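Local coordinates for SusD superfamily protein (Bacteroides vulgatus, PDB 3MYV) that probably binds polysaccharide at the cell surface as a SusD-family protein of the outer membrane, at residues D385-E390 and F398-R403; Y40-M43 and D47-S50. All blocks are in the same frame, centred on the assembly; numbering follows the deposited sequence.

Contact 1: residues D385-E390 and F398-R403; sequences DERSKE and FFDLLR
Asp400 meets Arg387 across two consecutive helices, and Arg403, one helical turn further on, leans over the same arginine. The Asp400 carboxylate divides its oxygens. OD2 takes a weak, bent bond from Arg387 NH1 at 3.0 Å, with guanidinium and carboxylate planes 66° apart, so this salt bridge is not a flat, two-pronged pairing. OD1 is gripped from within its own helix: Arg403 NE lies 3.0 Å from Asp400 OD1 and Arg403 NH2 2.8 Å from it, both reaching the same face of the carboxylate. With CG set between the backbone N and the carbonyl carbon (chi1 72°), the extended Arg403 chain runs back toward Asp400. That places its NH2 3.4 Å from Arg387 CZ, over the guanidinium centre, edge onto face. An alanine in place of Asp400 would probably leave the paired arginines less well balanced in charge and Arg403 without the two bonds that fix its NE edge. The stronger partner of Arg387 is Glu343, which takes its NE and also pairs with Arg403 NH1. Long arginines can span helices while a short aspartate stays near its own. This buried salt-bridge network joins helices 380-391 and 397-403, with Glu343 reaching in from helix 334-348 and Leu201 of helix 189-202 packing against both arginines.

Contact 2: residues Y40-M43 and D47-S50; sequences YGDM and DMQS
Met43 and Met48, both selenomethionines in the crystal, carry most of the packing between the last turn of helix 36-43 and the short strand 48-50. The Met43 chain bends at chi2 (-71°), which turns its selenium onto the strand backbone rather than onto a side chain: SE lies 3.3 Å from Gln49 C and 3.5 Å from Ser50 N. Its methyl CE comes within 4.1 Å of Met48 CB, an ordinary apolar touch. Met48 reaches back from the strand and runs alongside Asp42, the two side chains pointing the same way, with Met48 SE 3.8 Å from Asp42 CB. A long, flexible, unbranched residue suits both places, since it can follow a helix end or a peptide without needing a matching shape.

One ordered water joins the two backbones, donating to Asp42 O at 2.7 Å and accepting from Asp47 N at 2.9 Å. It thereby serves a carbonyl of the final helical turn and an amide from the start of the returning chain.

Further out, the polar ends are held by other parts of the fold. Asp42 OD1 accepts from the backbone N of Gly393, Asp47 pairs with Lys282, and Met43 O receives Arg410. Gln49, whose side chain starts away from the helix, gives NE2 to Ser50 O at 3.2 Å in a nearly straight bond (168°) and also to Tyr414 O. Trp265 covers Asp42 and Met43, while strand 277-279 pairs with strand 48-50.

Packing by the methionine side chains, selenium here standing for sulfur, is nondirectional, so the fit of helix against strand probably depends on the bridging water and the outside polar partners.

From the N terminus, contact 2 comes first and closes a short turn of three residues between segments 40-43 and 47-50. More than three hundred residues later, contact 1 closes the short connection between helices 380-391 and 397-403. The two are in series, neither nested nor crossed, yet their centres lie about 12 Å apart. Ser388 OG probably hydrogen-bonds to Asp47 OD2 at 2.5 Å, and Phe398 N probably does so to Gly41 O at 2.9 Å. Phe398 and Phe399 also pack on Tyr40. An N-terminal helix-turn-strand and a C-terminal helix pair are thereby tied together in the interior of the single chain.

Contact 1: residues D385-E390 and F398-R403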
ATOM      1  N   ASP A 385     -14.501  -8.594   2.334  1.00 13.35           N
ATOM      2  CA  ASP A 385     -14.516  -9.566   1.223  1.00 13.75           C
ATOM      3  C   ASP A 385     -14.432  -8.840  -0.124  1.00 13.41           C
ATOM      4  O   ASP A 385     -13.783  -9.322  -1.036  1.00 12.74           O
ATOM      5  CB  ASP A 385     -15.773 -10.448   1.233  1.00 15.05           C
ATOM      6  CG  ASP A 385     -15.787 -11.466   2.369  1.00 19.28           C
ATOM      7  OD1 ASP A 385     -14.732 -11.771   2.963  1.00 17.91           O
ATOM      8  OD2 ASP A 385     -16.876 -11.993   2.636  1.00 23.42           O
ATOM      9  N   GLU A 386     -15.062  -7.673  -0.241  1.00 14.00           N
ATOM     10  CA  GLU A 386     -14.965  -6.899  -1.490  1.00 11.94           C
ATOM     11  C   GLU A 386     -13.541  -6.387  -1.702  1.00 14.68           C
ATOM     12  O   GLU A 386     -13.010  -6.443  -2.823  1.00 14.15           O
ATOM     13  CB  GLU A 386     -15.990  -5.767  -1.564  1.00 10.95           C
ATOM     14  CG  GLU A 386     -16.273  -5.282  -2.997  1.00 11.63           C
ATOM     15  CD  GLU A 386     -16.787  -6.378  -3.920  1.00 14.79           C
ATOM     16  OE1 GLU A 386     -17.399  -7.354  -3.431  1.00 15.14           O
ATOM     17  OE2 GLU A 386     -16.612  -6.246  -5.133  1.00 12.52           O
ATOM     18  N   ARG A 387     -12.912  -5.922  -0.619  1.00 11.81           N
ATOM     19  CA  ARG A 387     -11.510  -5.535  -0.650  1.00 13.52           C
ATOM     20  C   ARG A 387     -10.620  -6.696  -1.069  1.00 12.74           C
ATOM     21  O   ARG A 387      -9.717  -6.505  -1.870  1.00 12.08           O
ATOM     22  CB  ARG A 387     -11.031  -5.025   0.709  1.00 14.68           C
ATOM     23  CG  ARG A 387     -11.523  -3.642   1.107  1.00 17.13           C
ATOM     24  CD  ARG A 387     -11.111  -3.353   2.553  1.00 16.52           C
ATOM     25  NE  ARG A 387     -11.170  -1.930   2.870  1.00 15.62           N
ATOM     26  CZ  ARG A 387     -10.243  -1.032   2.522  1.00 19.42           C
ATOM     27  NH1 ARG A 387      -9.142  -1.385   1.852  1.00 16.05           N
ATOM     28  NH2 ARG A 387     -10.419   0.241   2.846  1.00 19.34           N
ATOM     29  N   SER A 388     -10.866  -7.883  -0.510  1.00 13.18           N
ATOM     30  CA  SER A 388     -10.132  -9.080  -0.897  1.00 12.33           C
ATOM     31  C   SER A 388     -10.150  -9.272  -2.423  1.00 12.56           C
ATOM     32  O   SER A 388      -9.113  -9.474  -3.060  1.00 13.49           O
ATOM     33  CB  SER A 388     -10.753 -10.298  -0.243  1.00 15.04           C
ATOM     34  OG  SER A 388     -10.197 -11.473  -0.746  1.00 12.90           O
ATOM     35  N   LYS A 389     -11.361  -9.225  -2.986  1.00 14.33           N
ATOM     36  CA  LYS A 389     -11.580  -9.414  -4.423  1.00 15.82           C
ATOM     37  C   LYS A 389     -10.879  -8.363  -5.257  1.00 15.27           C
ATOM     38  O   LYS A 389     -10.182  -8.668  -6.238  1.00 13.59           O
ATOM     39  CB  LYS A 389     -13.081  -9.358  -4.749  1.00 13.03           C
ATOM     40  CG  LYS A 389     -13.926 -10.542  -4.247  1.00 14.61           C
ATOM     41  CD  LYS A 389     -15.385 -10.391  -4.629  1.00 16.69           C
ATOM     42  CE  LYS A 389     -16.271 -11.371  -3.841  1.00 21.88           C
ATOM     43  NZ  LYS A 389     -17.658 -11.557  -4.405  1.00 20.08           N
ATOM     44  N   GLU A 390     -11.064  -7.118  -4.855  1.00 14.12           N
ATOM     45  CA  GLU A 390     -10.637  -5.976  -5.660  1.00 14.43           C
ATOM     46  C   GLU A 390      -9.139  -5.702  -5.593  1.00 13.76           C
ATOM     47  O   GLU A 390      -8.547  -5.315  -6.585  1.00 13.64           O
ATOM     48  CB  GLU A 390     -11.365  -4.719  -5.203  1.00 13.27           C
ATOM     49  CG  GLU A 390     -11.093  -3.488  -6.063  1.00 13.31           C
ATOM     50  CD  GLU A 390     -11.522  -3.668  -7.516  1.00 10.82           C
ATOM     51  OE1 GLU A 390     -12.672  -4.136  -7.763  1.00 12.77           O
ATOM     52  OE2 GLU A 390     -10.711  -3.339  -8.432  1.00 16.14           O
ATOM     53  N   PHE A 398      -3.318  -8.214   4.279  1.00 13.86           N
ATOM     54  CA  PHE A 398      -2.819  -8.370   5.631  1.00 12.60           C
ATOM     55  C   PHE A 398      -3.225  -7.219   6.536  1.00 12.46           C
ATOM     56  O   PHE A 398      -3.744  -7.449   7.622  1.00 12.30           O
ATOM     57  CB  PHE A 398      -1.287  -8.584   5.647  1.00 11.50           C
ATOM     58  CG  PHE A 398      -0.639  -8.500   7.011  1.00 14.35           C
ATOM     59  CD1 PHE A 398      -0.765  -9.531   7.946  1.00 13.46           C
ATOM     60  CD2 PHE A 398       0.188  -7.412   7.331  1.00 15.08           C
ATOM     61  CE1 PHE A 398      -0.128  -9.447   9.176  1.00 12.91           C
ATOM     62  CE2 PHE A 398       0.826  -7.345   8.546  1.00 13.83           C
ATOM     63  CZ  PHE A 398       0.661  -8.364   9.475  1.00 10.36           C
ATOM     64  N   PHE A 399      -2.979  -5.991   6.087  1.00 13.27           N
ATOM     65  CA  PHE A 399      -3.241  -4.800   6.886  1.00 12.70           C
ATOM     66  C   PHE A 399      -4.738  -4.608   7.141  1.00 12.51           C
ATOM     67  O   PHE A 399      -5.153  -4.250   8.249  1.00 13.33           O
ATOM     68  CB  PHE A 399      -2.697  -3.555   6.188  1.00 11.54           C
ATOM     69  CG  PHE A 399      -1.213  -3.535   6.017  1.00 16.22           C
ATOM     70  CD1 PHE A 399      -0.375  -3.569   7.113  1.00 17.27           C
ATOM     71  CD2 PHE A 399      -0.656  -3.458   4.745  1.00 16.13           C
ATOM     72  CE1 PHE A 399       1.009  -3.509   6.945  1.00 13.77           C
ATOM     73  CE2 PHE A 399       0.714  -3.409   4.579  1.00 18.47           C
ATOM     74  CZ  PHE A 399       1.538  -3.428   5.671  1.00 16.65           C
ATOM     75  N   ASP A 400      -5.550  -4.919   6.136  1.00 13.20           N
ATOM     76  CA  ASP A 400      -7.003  -4.715   6.250  1.00 12.92           C
ATOM     77  C   ASP A 400      -7.638  -5.680   7.255  1.00 13.36           C
ATOM     78  O   ASP A 400      -8.530  -5.306   7.999  1.00 12.76           O
ATOM     79  CB  ASP A 400      -7.689  -4.831   4.886  1.00 14.17           C
ATOM     80  CG  ASP A 400      -7.428  -3.612   3.982  1.00 16.68           C
ATOM     81  OD1 ASP A 400      -7.053  -2.518   4.463  1.00 16.64           O
ATOM     82  OD2 ASP A 400      -7.603  -3.750   2.771  1.00 12.53           O
ATOM     83  N   LEU A 401      -7.167  -6.919   7.280  1.00 12.75           N
ATOM     84  CA  LEU A 401      -7.681  -7.873   8.248  1.00 14.30           C
ATOM     85  C   LEU A 401      -7.184  -7.509   9.650  1.00 14.93           C
ATOM     86  O   LEU A 401      -7.978  -7.436  10.624  1.00 13.74           O
ATOM     87  CB  LEU A 401      -7.306  -9.299   7.862  1.00 15.47           C
ATOM     88  CG  LEU A 401      -8.129  -9.865   6.691  1.00 15.46           C
ATOM     89  CD1 LEU A 401      -7.522 -11.163   6.194  1.00 13.47           C
ATOM     90  CD2 LEU A 401      -9.618 -10.064   7.088  1.00 19.90           C
ATOM     91  N   LEU A 402      -5.888  -7.233   9.762  1.00 14.98           N
ATOM     92  CA  LEU A 402      -5.310  -7.060  11.100  0.50 15.11           C
ATOM     93  C   LEU A 402      -5.831  -5.784  11.768  1.00 15.42           C
ATOM     94  O   LEU A 402      -6.136  -5.814  12.946  1.00 16.23           O
ATOM     95  CB  LEU A 402      -3.779  -7.117  11.090  0.50 15.73           C
ATOM     96  CG  LEU A 402      -3.312  -8.196  12.069  0.50 18.30           C
ATOM     97  CD1 LEU A 402      -3.955  -9.516  11.712  0.50 18.39           C
ATOM     98  CD2 LEU A 402      -1.803  -8.348  12.125  0.50 19.03           C
ATOM     99  N   ARG A 403      -5.987  -4.687  11.018  1.00 15.87           N
ATOM    100  CA  ARG A 403      -6.453  -3.420  11.619  1.00 16.35           C
ATOM    101  C   ARG A 403      -7.911  -3.480  12.046  1.00 17.39           C
ATOM    102  O   ARG A 403      -8.351  -2.659  12.844  1.00 17.20           O
ATOM    103  CB  ARG A 403      -6.228  -2.212  10.679  1.00 14.62           C
ATOM    104  CG  ARG A 403      -7.161  -2.164   9.449  1.00 14.43           C
ATOM    105  CD  ARG A 403      -6.765  -1.047   8.476  1.00 15.47           C
ATOM    106  NE  ARG A 403      -7.429  -1.251   7.205  1.00 14.19           N
ATOM    107  CZ  ARG A 403      -8.730  -1.053   6.991  1.00 14.83           C
ATOM    108  NH1 ARG A 403      -9.523  -0.571   7.944  1.00 13.74           N
ATOM    109  NH2 ARG A 403      -9.232  -1.309   5.802  1.00 15.56           N
TER

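Contact 2: residues Y40-M43 and D47-S50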
ATOM      1  N   TYR A  40       4.772  -7.915   1.272  1.00 11.76           N
ATOM      2  CA  TYR A  40       4.461  -7.833   2.691  1.00 10.50           C
ATOM      3  C   TYR A  40       2.945  -7.843   2.914  1.00 12.32           C
ATOM      4  O   TYR A  40       2.413  -8.679   3.651  1.00 15.15           O
ATOM      5  CB  TYR A  40       5.094  -6.559   3.267  1.00  7.88           C
ATOM      6  CG  TYR A  40       5.115  -6.497   4.772  1.00  9.86           C
ATOM      7  CD1 TYR A  40       4.004  -6.072   5.482  1.00 10.25           C
ATOM      8  CD2 TYR A  40       6.254  -6.879   5.485  1.00 15.10           C
ATOM      9  CE1 TYR A  40       4.012  -6.015   6.886  1.00 11.68           C
ATOM     10  CE2 TYR A  40       6.266  -6.838   6.879  1.00 13.15           C
ATOM     11  CZ  TYR A  40       5.138  -6.402   7.568  1.00 16.35           C
ATOM     12  OH  TYR A  40       5.167  -6.377   8.945  1.00 15.73           O
ATOM     13  N   GLY A  41       2.254  -6.953   2.219  1.00 13.60           N
ATOM     14  CA  GLY A  41       0.797  -6.839   2.337  1.00 13.55           C
ATOM     15  C   GLY A  41      -0.036  -8.018   1.836  1.00 14.00           C
ATOM     16  O   GLY A  41      -1.111  -8.281   2.358  1.00 15.49           O
ATOM     17  N   ASP A  42       0.427  -8.695   0.786  1.00 12.55           N
ATOM     18  CA  ASP A  42      -0.313  -9.812   0.200  1.00 12.48           C
ATOM     19  C   ASP A  42       0.091 -11.164   0.777  1.00 13.54           C
ATOM     20  O   ASP A  42      -0.767 -11.996   1.087  1.00 15.27           O
ATOM     21  CB  ASP A  42      -0.118  -9.831  -1.313  1.00 11.03           C
ATOM     22  CG  ASP A  42      -0.915  -8.736  -2.013  1.00 14.50           C
ATOM     23  OD1 ASP A  42      -2.140  -8.862  -2.023  1.00 14.04           O
ATOM     24  OD2 ASP A  42      -0.309  -7.783  -2.556  1.00 13.56           O
HETATM   25  N   MSE A  43       1.403 -11.411   0.920  1.00 14.88           N
HETATM   26  CA  MSE A  43       1.858 -12.737   1.316  1.00 15.43           C
HETATM   27  C   MSE A  43       1.505 -13.069   2.761  1.00 12.27           C
HETATM   28  O   MSE A  43       1.426 -14.240   3.119  1.00 14.78           O
HETATM   29  CB  MSE A  43       3.360 -12.913   1.078  1.00 16.03           C
HETATM   30  CG  MSE A  43       3.722 -12.833  -0.438  1.00 10.58           C
HETATM   31 SE   MSE A  43       3.108 -14.377  -1.434  0.75 11.70          SE
HETATM   32  CE  MSE A  43       2.919 -13.504  -3.126  1.00 12.67           C
ATOM     33  N   ASP A  47      -5.006 -14.510   0.897  1.00 13.08           N
ATOM     34  CA  ASP A  47      -5.360 -14.562  -0.540  1.00 11.59           C
ATOM     35  C   ASP A  47      -4.213 -14.826  -1.499  1.00 13.81           C
ATOM     36  O   ASP A  47      -4.450 -15.207  -2.660  1.00 10.89           O
ATOM     37  CB  ASP A  47      -6.043 -13.264  -0.967  1.00 13.61           C
ATOM     38  CG  ASP A  47      -7.445 -13.120  -0.378  1.00 15.75           C
ATOM     39  OD1 ASP A  47      -8.124 -14.163  -0.222  1.00 15.34           O
ATOM     40  OD2 ASP A  47      -7.848 -11.963  -0.094  1.00 12.70           O
HETATM   41  N   MSE A  48      -2.986 -14.627  -1.024  1.00 13.58           N
HETATM   42  CA  MSE A  48      -1.785 -14.995  -1.772  1.00 11.97           C
HETATM   43  C   MSE A  48      -0.828 -15.742  -0.882  1.00 13.41           C
HETATM   44  O   MSE A  48      -0.837 -15.553   0.335  1.00 14.08           O
HETATM   45  CB  MSE A  48      -1.082 -13.762  -2.325  1.00  9.13           C
HETATM   46  CG  MSE A  48      -1.932 -12.937  -3.277  1.00 14.59           C
HETATM   47 SE   MSE A  48      -0.949 -11.791  -4.493  0.75 11.74          SE
HETATM   48  CE  MSE A  48      -0.392 -13.112  -5.774  1.00 15.71           C
ATOM     49  N   GLN A  49      -0.033 -16.614  -1.500  1.00 11.85           N
ATOM     50  CA  GLN A  49       0.953 -17.382  -0.780  1.00 12.58           C
ATOM     51  C   GLN A  49       2.220 -17.522  -1.604  1.00 13.89           C
ATOM     52  O   GLN A  49       2.227 -17.340  -2.835  1.00 12.89           O
ATOM     53  CB  GLN A  49       0.379 -18.763  -0.416  1.00 12.40           C
ATOM     54  CG  GLN A  49       0.107 -19.645  -1.638  1.00 13.21           C
ATOM     55  CD  GLN A  49      -0.106 -21.083  -1.267  1.00 18.11           C
ATOM     56  OE1 GLN A  49      -1.202 -21.486  -0.888  1.00 18.17           O
ATOM     57  NE2 GLN A  49       0.941 -21.872  -1.403  1.00 17.09           N
ATOM     58  N   SER A  50       3.295 -17.869  -0.922  1.00 14.26           N
ATOM     59  CA  SER A  50       4.543 -18.223  -1.573  1.00 14.53           C
ATOM     60  C   SER A  50       4.481 -19.559  -2.322  1.00 13.99           C
ATOM     61  O   SER A  50       3.713 -20.458  -1.991  1.00 14.99           O
ATOM     62  CB  SER A  50       5.665 -18.316  -0.503  1.00 15.76           C
ATOM     63  OG  SER A  50       6.921 -18.552  -1.091  1.00 24.40           O
TER
HETATM   64  O   HOH W   1      -3.504 -12.090   1.041  1.00 12.96           O